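Local atomic coordinates of AA9 family lytic polysaccharide monooxygenase D (PDB entry 5UFV), a protein that cleaves crystalline and amorphous polysaccharides such as cellulose by copper-dependent oxidation of their glycosidic bonds, leaving C1-oxidised products. Residues N36-A41 and F168-A173; E59-D64 and K176-G181; G78-W83 and H155-L160. All coordinates share one frame; numbering follows the deposited sequence.

Contact 1: residues N36-A41 and F168-A173; sequences NPVLSA and FYPECA
Pro37 lies over one face of the Tyr169 ring, its CB 4.0 Å from the ring centroid and 30° off the ring normal, a CH-pi contact set toward the hydroxyl end. Start at Tyr169 CB: with CG anti to the carbonyl carbon (chi1 -59°), the ring runs alongside the proline. CD2 lies near Pro37 CA, and CE2 sits 3.7 Å from that same Pro37 CA. On the other side of the ring CE1 lies near Pro37 CB. Further out, CZ makes the closest carbon contact of the side chain, 3.5 Å to Pro37 CB. At the tip, OH is bordered by Pro37 CB and CG, while its hydrogen-bond partner is Gln167 OE1. The Tyr169 side chain comes within about 3 Å of the copper (nearest atoms), of which it is a ligand with the methylated His1 and His75.

Val38 and Phe168 form a lone antiparallel hydrogen-bonded bridge, with Val38 N to Phe168 O at 2.8 Å and Phe168 N to Val38 O at 2.9 Å. Phe168 CB leaves the strand on the other side from Tyr169 CB, and the ring puts its CD1 edge 3.5 Å from Val38 O and its CZ 4.3 Å from Ala41 CB. Val38 CG2 lies loosely against Pro170 CD.

Strand 167-177 thus pairs with a loop through a single bridge close to the copper site. Two short backbone hydrogen bonds fix that bridge, consistent with their positioning the proline as an apolar cover on the copper-binding tyrosine, while the hydroxyl is hydrogen-bonded to Gln167 near the metal.

Contact 2: residues E59-D64 and K176-G181; sequences EAAPGD and KVTGSG
The peptide carbonyl of Ala60 is approached by two donors of Thr178, both from the same face of its plane. Thr178 N binds Ala60 O at 2.7 Å, tilted only 23° from the plane, whereas Thr178 OG1 arrives at 3.3 Å from well above it, away from the lone pairs. That hydroxyl is brought there by its torsion, OG1 lying between the backbone N and the carbonyl carbon (chi1 59°), and it also lies 3.4 Å from Ala61 CB. A second flat group, the carboxylate of Asp64, takes Ala61 N on the anti side of OD2 at 2.8 Å, 32° out of its plane. The Glu59 carboxylate sets OE1 beside Thr178 CG2.

Ala60 N to Lys176 O (3.1 Å) belongs to the parallel pairing of strands 58-60 and 167-177, at one margin of the mixed sheet of the sandwich. Ala61 to Asp64 then makes a type II turn with Gly63 at its positive-phi corner. Beyond the last bridge, Pro62 lays its CD 3.4 Å from Thr178 O and 4.1 Å from Val177 CG1.

Lys176 NZ bonds Asn150 OD1 and meets the Tyr57 ring in a cation-pi contact; Lys176 NZ and Glu59 OE2 are 6.2 Å apart. Any attraction between them is likely to be weak, and what joins these strand ends is chiefly backbone hydrogen bonding, Ala60 O taking one good bond and one long, poorly directed one from the same threonine.

Contact 3: residues G78-W83 and H155-L160; sequences GPILVW and HELIAL
Leu81 and Glu156 are the hydrogen-bonded pair of this antiparallel ladder: Leu81 N to Glu156 O at 2.7 Å and Glu156 N to Leu81 O at 2.8 Å. Ile158 N extends it to Pro79 O at 3.2 Å. Just beyond, Gly78 CA gives a CA-H...O contact to Ile158 O, where a side chain would clash.

The polar side-chain bond is Trp83 NE1 to Glu156 OE1, 3.2 Å and bent (140° at the hydrogen), with the oxygen 27° out of the indole plane. Glu156 gets there stretched out, CG anti to the backbone N (chi1 174°); Arg154 shares OE1 in a salt bridge and Tyr196 holds OE2. The indole also meets the Tyr196 ring. An alanine in place of Trp83 would probably leave OE1 without its indole N-H and open a gap beside Tyr196.

Strands 80-86 and 149-159 are central neighbours in the mixed sheet of the AA9 beta-sandwich, His155 and Leu157 facing strand 65-70 of the other sheet.

Val82 CG1 makes a CH-pi contact over the His155 ring, 4.0 Å from its centroid. Apolar contacts lie on both sides: Ile80 CG1 meets Leu157 CD2, Leu81 CD1 touches Ile158 CD1, and at the ladder's end Leu160 CD1 packs on Pro79 CD.

Overall arrangement
Strand 167-177 runs through contacts 1 and 2, carrying them to opposite sides of the chain's centre, about 27 Å apart between centres. Contact 3 is the deepest, built from two inner strands of the same sheet, every touching residue buried. It adjoins contact 1, about 9 Å away between centres: Tyr169 N probably bonds Leu157 O, and the Phe168 ring packs on Ile158 and Glu156. Contact 1 is also largely buried but pairs a strand with a loop, near the copper. Contact 2, partly buried at the sheet's margin, is farther out. The chemistry follows: a continuous ladder with a buried carboxylate inside, proline on tyrosine near the metal, and mainly backbone bonding with distant charges at the periphery.

Contact 1: residues N36-A41 and F168-A173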
loop_
_atom_site.group_PDB
_atom_site.type_symbol
_atom_site.label_atom_id
_atom_site.label_comp_id
_atom_site.label_asym_id
_atom_site.label_seq_id
_atom_site.Cartn_x
_atom_site.Cartn_y
_atom_site.Cartn_z
ATOM N N ASN A 36 4.184 -4.138 -14.028
ATOM C CA ASN A 36 5.511 -4.657 -13.663
ATOM C C ASN A 36 5.921 -4.212 -12.287
ATOM O O ASN A 36 5.628 -3.109 -11.880
ATOM C CB ASN A 36 6.599 -4.184 -14.623
ATOM C CG ASN A 36 6.410 -4.709 -16.030
ATOM O OD1 ASN A 36 5.846 -5.771 -16.245
ATOM N ND2 ASN A 36 6.894 -3.961 -16.995
ATOM N N PRO A 37 6.630 -5.075 -11.581
ATOM C CA PRO A 37 7.077 -4.742 -10.243
ATOM C C PRO A 37 8.194 -3.700 -10.226
ATOM O O PRO A 37 8.915 -3.544 -11.203
ATOM C CB PRO A 37 7.603 -6.087 -9.726
ATOM C CG PRO A 37 8.091 -6.784 -10.964
ATOM C CD PRO A 37 7.067 -6.426 -11.996
ATOM N N VAL A 38 8.305 -2.993 -9.107
ATOM C CA VAL A 38 9.512 -2.261 -8.761
ATOM C C VAL A 38 10.356 -3.315 -8.061
ATOM O O VAL A 38 9.834 -4.059 -7.216
ATOM C CB VAL A 38 9.205 -1.067 -7.832
ATOM C CG1 VAL A 38 10.477 -0.394 -7.336
ATOM C CG2 VAL A 38 8.309 -0.053 -8.536
ATOM N N LEU A 39 11.633 -3.415 -8.448
ATOM C CA LEU A 39 12.514 -4.512 -8.000
ATOM C C LEU A 39 13.526 -4.115 -6.944
ATOM O O LEU A 39 14.154 -4.979 -6.347
ATOM C CB LEU A 39 13.241 -5.133 -9.190
ATOM C CG LEU A 39 12.304 -5.967 -10.080
ATOM C CD1 LEU A 39 12.939 -6.372 -11.415
ATOM C CD2 LEU A 39 11.791 -7.181 -9.320
ATOM N N SER A 40 13.664 -2.825 -6.682
ATOM C CA SER A 40 14.617 -2.352 -5.687
ATOM C C SER A 40 13.995 -1.388 -4.659
ATOM O O SER A 40 13.388 -0.387 -5.016
ATOM C CB SER A 40 15.762 -1.677 -6.393
ATOM O OG SER A 40 16.196 -0.568 -5.645
ATOM N N ALA A 41 14.194 -1.698 -3.385
ATOM C CA ALA A 41 13.771 -0.867 -2.265
ATOM C C ALA A 41 14.258 0.587 -2.283
ATOM O O ALA A 41 13.672 1.447 -1.632
ATOM C CB ALA A 41 14.218 -1.519 -0.959
ATOM N N PHE A 168 7.785 -5.152 -5.501
ATOM C CA PHE A 168 6.876 -4.171 -4.954
ATOM C C PHE A 168 5.916 -3.655 -6.020
ATOM O O PHE A 168 6.319 -3.401 -7.138
ATOM C CB PHE A 168 7.665 -2.993 -4.443
ATOM C CG PHE A 168 8.710 -3.340 -3.403
ATOM C CD1 PHE A 168 9.980 -3.751 -3.772
ATOM C CD2 PHE A 168 8.444 -3.156 -2.045
ATOM C CE1 PHE A 168 10.942 -4.020 -2.811
ATOM C CE2 PHE A 168 9.411 -3.426 -1.080
ATOM C CZ PHE A 168 10.659 -3.861 -1.463
ATOM N N TYR A 169 4.646 -3.499 -5.660
ATOM C CA TYR A 169 3.613 -3.026 -6.575
ATOM C C TYR A 169 2.816 -1.960 -5.839
ATOM O O TYR A 169 1.943 -2.317 -5.052
ATOM C CB TYR A 169 2.669 -4.172 -6.959
ATOM C CG TYR A 169 3.340 -5.355 -7.618
ATOM C CD1 TYR A 169 3.974 -6.339 -6.868
ATOM C CD2 TYR A 169 3.307 -5.494 -8.988
ATOM C CE1 TYR A 169 4.556 -7.427 -7.484
ATOM C CE2 TYR A 169 3.896 -6.568 -9.620
ATOM C CZ TYR A 169 4.511 -7.527 -8.869
ATOM O OH TYR A 169 5.081 -8.573 -9.550
ATOM N N PRO A 170 3.131 -0.661 -6.067
ATOM C CA PRO A 170 2.484 0.433 -5.348
ATOM C C PRO A 170 1.701 1.385 -6.233
ATOM O O PRO A 170 2.023 1.538 -7.406
ATOM C CB PRO A 170 3.681 1.189 -4.787
ATOM C CG PRO A 170 4.683 1.093 -5.911
ATOM C CD PRO A 170 4.423 -0.212 -6.629
ATOM N N GLU A 171 0.693 2.044 -5.657
ATOM C CA GLU A 171 -0.048 3.114 -6.328
ATOM C C GLU A 171 -0.516 4.114 -5.273
ATOM O O GLU A 171 -0.730 3.716 -4.126
ATOM C CB GLU A 171 -1.260 2.557 -7.073
ATOM C CG GLU A 171 -0.995 2.013 -8.473
ATOM C CD GLU A 171 -0.587 0.550 -8.500
ATOM O OE1 GLU A 171 -1.052 -0.245 -7.666
ATOM O OE2 GLU A 171 0.204 0.180 -9.388
ATOM N N CYS A 172 -0.655 5.388 -5.679
ATOM C CA CYS A 172 -1.150 6.503 -4.833
ATOM C C CYS A 172 -2.418 7.144 -5.407
ATOM O O CYS A 172 -2.598 7.205 -6.644
ATOM C CB CYS A 172 -0.098 7.610 -4.644
ATOM S SG CYS A 172 1.446 6.914 -4.040
ATOM N N ALA A 173 -3.259 7.619 -4.478
ATOM C CA ALA A 173 -4.539 8.290 -4.767
ATOM C C ALA A 173 -4.714 9.462 -3.826
ATOM O O ALA A 173 -4.044 9.525 -2.800
ATOM C CB ALA A 173 -5.701 7.329 -4.596
#

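Contact 2: residues E59-D64 and K176-G181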
loop_
_atom_site.group_PDB
_atom_site.type_symbol
_atom_site.label_atom_id
_atom_site.label_comp_id
_atom_site.label_asym_id
_atom_site.label_seq_id
_atom_site.Cartn_x
_atom_site.Cartn_y
_atom_site.Cartn_z
ATOM N N GLU A 59 -13.522 12.821 -1.098
ATOM C CA GLU A 59 -13.813 13.301 0.260
ATOM C C GLU A 59 -13.982 12.139 1.194
ATOM O O GLU A 59 -14.499 11.086 0.813
ATOM C CB GLU A 59 -15.068 14.180 0.303
ATOM C CG GLU A 59 -14.969 15.393 -0.626
ATOM C CD GLU A 59 -15.431 16.711 -0.020
ATOM O OE1 GLU A 59 -16.260 16.717 0.931
ATOM O OE2 GLU A 59 -14.953 17.755 -0.521
ATOM N N ALA A 60 -13.523 12.323 2.420
ATOM C CA ALA A 60 -13.687 11.317 3.456
ATOM C C ALA A 60 -13.434 11.916 4.816
ATOM O O ALA A 60 -12.618 12.814 4.982
ATOM C CB ALA A 60 -12.744 10.147 3.243
ATOM N N ALA A 61 -14.156 11.407 5.791
ATOM C CA ALA A 61 -13.948 11.787 7.161
ATOM C C ALA A 61 -13.217 10.647 7.860
ATOM O O ALA A 61 -13.206 9.504 7.387
ATOM C CB ALA A 61 -15.290 12.060 7.837
ATOM N N PRO A 62 -12.609 10.955 9.003
ATOM C CA PRO A 62 -12.010 9.920 9.819
ATOM C C PRO A 62 -13.031 8.845 10.109
ATOM O O PRO A 62 -14.200 9.169 10.265
ATOM C CB PRO A 62 -11.640 10.666 11.098
ATOM C CG PRO A 62 -11.395 12.076 10.650
ATOM C CD PRO A 62 -12.384 12.310 9.553
ATOM N N GLY A 63 -12.590 7.584 10.160
ATOM C CA GLY A 63 -13.469 6.440 10.385
ATOM C C GLY A 63 -14.134 5.906 9.122
ATOM O O GLY A 63 -14.676 4.796 9.123
ATOM N N ASP A 64 -14.109 6.678 8.039
ATOM C CA ASP A 64 -14.637 6.196 6.771
ATOM C C ASP A 64 -13.737 5.120 6.176
ATOM O O ASP A 64 -12.537 5.047 6.461
ATOM C CB ASP A 64 -14.816 7.340 5.768
ATOM C CG ASP A 64 -16.079 8.190 6.045
ATOM O OD1 ASP A 64 -17.059 7.668 6.647
ATOM O OD2 ASP A 64 -16.101 9.379 5.622
ATOM N N LYS A 176 -9.123 14.003 0.322
ATOM C CA LYS A 176 -9.345 15.190 1.118
ATOM C C LYS A 176 -10.115 14.764 2.367
ATOM O O LYS A 176 -11.320 14.464 2.289
ATOM C CB LYS A 176 -10.099 16.276 0.351
ATOM C CG LYS A 176 -10.106 17.570 1.139
ATOM C CD LYS A 176 -10.872 18.714 0.490
ATOM C CE LYS A 176 -10.392 19.096 -0.913
ATOM N NZ LYS A 176 -9.085 19.810 -0.971
ATOM N N VAL A 177 -9.404 14.719 3.496
ATOM C CA VAL A 177 -9.953 14.323 4.803
ATOM C C VAL A 177 -10.641 15.484 5.496
ATOM O O VAL A 177 -10.006 16.505 5.784
ATOM C CB VAL A 177 -8.837 13.822 5.729
ATOM C CG1 VAL A 177 -9.360 13.526 7.126
ATOM C CG2 VAL A 177 -8.198 12.582 5.131
ATOM N N THR A 178 -11.932 15.321 5.772
ATOM C CA THR A 178 -12.748 16.369 6.372
ATOM C C THR A 178 -12.786 16.269 7.898
ATOM O O THR A 178 -12.056 15.485 8.497
ATOM C CB THR A 178 -14.187 16.276 5.838
ATOM O OG1 THR A 178 -14.736 14.985 6.158
ATOM C CG2 THR A 178 -14.204 16.494 4.322
ATOM N N GLY A 179 -13.648 17.066 8.525
ATOM C CA GLY A 179 -13.834 17.017 9.970
ATOM C C GLY A 179 -12.906 17.944 10.730
ATOM O O GLY A 179 -12.332 18.888 10.174
ATOM N N SER A 180 -12.760 17.666 12.015
ATOM C CA SER A 180 -11.994 18.530 12.912
ATOM C C SER A 180 -11.218 17.687 13.909
ATOM O O SER A 180 -11.136 17.997 15.096
ATOM C CB SER A 180 -12.930 19.506 13.629
ATOM O OG SER A 180 -14.006 18.820 14.247
ATOM N N GLY A 181 -10.656 16.601 13.411
ATOM C CA GLY A 181 -9.712 15.828 14.183
ATOM C C GLY A 181 -8.457 16.646 14.428
ATOM O O GLY A 181 -8.267 17.727 13.846
#

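Contact 3: residues G78-W83 and H155-L160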
loop_
_atom_site.group_PDB
_atom_site.type_symbol
_atom_site.label_atom_id
_atom_site.label_comp_id
_atom_site.label_asym_id
_atom_site.label_seq_id
_atom_site.Cartn_x
_atom_site.Cartn_y
_atom_site.Cartn_z
ATOM N N GLY A 78 3.105 -12.661 0.433
ATOM C CA GLY A 78 3.749 -11.434 0.808
ATOM C C GLY A 78 2.758 -10.511 1.503
ATOM O O GLY A 78 1.544 -10.752 1.499
ATOM N N PRO A 79 3.265 -9.434 2.112
ATOM C CA PRO A 79 2.406 -8.513 2.832
ATOM C C PRO A 79 1.623 -7.475 1.999
ATOM O O PRO A 79 1.923 -7.210 0.832
ATOM C CB PRO A 79 3.387 -7.795 3.761
ATOM C CG PRO A 79 4.653 -7.799 3.019
ATOM C CD PRO A 79 4.688 -9.139 2.339
ATOM N N ILE A 80 0.614 -6.920 2.648
ATOM C CA ILE A 80 -0.164 -5.819 2.145
ATOM C C ILE A 80 0.157 -4.659 3.066
ATOM O O ILE A 80 0.115 -4.826 4.278
ATOM C CB ILE A 80 -1.669 -6.116 2.310
ATOM C CG1 ILE A 80 -2.039 -7.366 1.531
ATOM C CG2 ILE A 80 -2.502 -4.938 1.863
ATOM C CD1 ILE A 80 -3.470 -7.784 1.718
ATOM N N LEU A 81 0.464 -3.499 2.497
ATOM C CA LEU A 81 0.611 -2.291 3.277
ATOM C C LEU A 81 -0.224 -1.149 2.705
ATOM O O LEU A 81 -0.274 -0.962 1.487
ATOM C CB LEU A 81 2.064 -1.867 3.304
ATOM C CG LEU A 81 2.992 -2.769 4.131
ATOM C CD1 LEU A 81 3.436 -3.991 3.350
ATOM C CD2 LEU A 81 4.214 -1.978 4.590
ATOM N N VAL A 82 -0.864 -0.383 3.591
ATOM C CA VAL A 82 -1.586 0.786 3.189
ATOM C C VAL A 82 -1.115 1.939 4.018
ATOM O O VAL A 82 -1.135 1.863 5.234
ATOM C CB VAL A 82 -3.079 0.626 3.427
ATOM C CG1 VAL A 82 -3.816 1.819 2.831
ATOM C CG2 VAL A 82 -3.577 -0.708 2.863
ATOM N N TRP A 83 -0.704 3.013 3.359
ATOM C CA TRP A 83 -0.105 4.143 4.013
ATOM C C TRP A 83 -0.818 5.403 3.641
ATOM O O TRP A 83 -1.509 5.469 2.652
ATOM C CB TRP A 83 1.314 4.367 3.523
ATOM C CG TRP A 83 2.273 3.214 3.528
ATOM C CD1 TRP A 83 2.243 2.106 2.727
ATOM C CD2 TRP A 83 3.470 3.109 4.308
ATOM N NE1 TRP A 83 3.325 1.293 3.000
ATOM C CE2 TRP A 83 4.095 1.891 3.958
ATOM C CE3 TRP A 83 4.071 3.925 5.271
ATOM C CZ2 TRP A 83 5.285 1.480 4.521
ATOM C CZ3 TRP A 83 5.261 3.509 5.837
ATOM C CH2 TRP A 83 5.858 2.307 5.457
ATOM N N HIS A 155 -1.233 2.177 -1.616
ATOM C CA HIS A 155 -1.403 0.741 -1.441
ATOM C C HIS A 155 -0.205 0.077 -2.001
ATOM O O HIS A 155 0.249 0.459 -3.060
ATOM C CB HIS A 155 -2.656 0.224 -2.142
ATOM C CG HIS A 155 -3.916 0.685 -1.494
ATOM N ND1 HIS A 155 -4.412 1.961 -1.661
ATOM C CD2 HIS A 155 -4.736 0.078 -0.608
ATOM C CE1 HIS A 155 -5.504 2.107 -0.934
ATOM N NE2 HIS A 155 -5.718 0.982 -0.282
ATOM N N GLU A 156 0.300 -0.923 -1.291
ATOM C CA GLU A 156 1.520 -1.571 -1.664
ATOM C C GLU A 156 1.374 -3.021 -1.328
ATOM O O GLU A 156 1.021 -3.372 -0.189
ATOM C CB GLU A 156 2.699 -0.966 -0.900
ATOM C CG GLU A 156 4.055 -1.647 -1.088
ATOM C CD GLU A 156 5.165 -1.035 -0.204
ATOM O OE1 GLU A 156 4.862 -0.502 0.901
ATOM O OE2 GLU A 156 6.361 -1.061 -0.612
ATOM N N LEU A 157 1.630 -3.852 -2.343
ATOM C CA LEU A 157 1.723 -5.285 -2.209
ATOM C C LEU A 157 3.140 -5.631 -2.518
ATOM O O LEU A 157 3.686 -5.134 -3.502
ATOM C CB LEU A 157 0.852 -5.999 -3.236
ATOM C CG LEU A 157 -0.636 -5.670 -3.224
ATOM C CD1 LEU A 157 -1.357 -6.602 -4.183
ATOM C CD2 LEU A 157 -1.232 -5.752 -1.829
ATOM N N ILE A 158 3.735 -6.480 -1.679
ATOM C CA ILE A 158 5.100 -6.942 -1.868
ATOM C C ILE A 158 5.044 -8.449 -2.066
ATOM O O ILE A 158 4.794 -9.191 -1.115
ATOM C CB ILE A 158 5.959 -6.632 -0.663
ATOM C CG1 ILE A 158 5.860 -5.159 -0.298
ATOM C CG2 ILE A 158 7.398 -6.981 -0.955
ATOM C CD1 ILE A 158 6.676 -4.820 0.945
ATOM N N ALA A 159 5.244 -8.895 -3.302
ATOM C CA ALA A 159 5.242 -10.313 -3.583
ATOM C C ALA A 159 6.612 -10.900 -3.223
ATOM O O ALA A 159 7.662 -10.307 -3.499
ATOM C CB ALA A 159 4.900 -10.588 -5.043
ATOM N N LEU A 160 6.584 -12.069 -2.596
ATOM C CA LEU A 160 7.790 -12.720 -2.101
ATOM C C LEU A 160 7.947 -14.171 -2.602
ATOM O O LEU A 160 8.680 -14.930 -1.995
ATOM C CB LEU A 160 7.764 -12.683 -0.563
ATOM C CG LEU A 160 7.707 -11.285 0.091
ATOM C CD1 LEU A 160 7.568 -11.375 1.597
ATOM C CD2 LEU A 160 8.939 -10.488 -0.217
#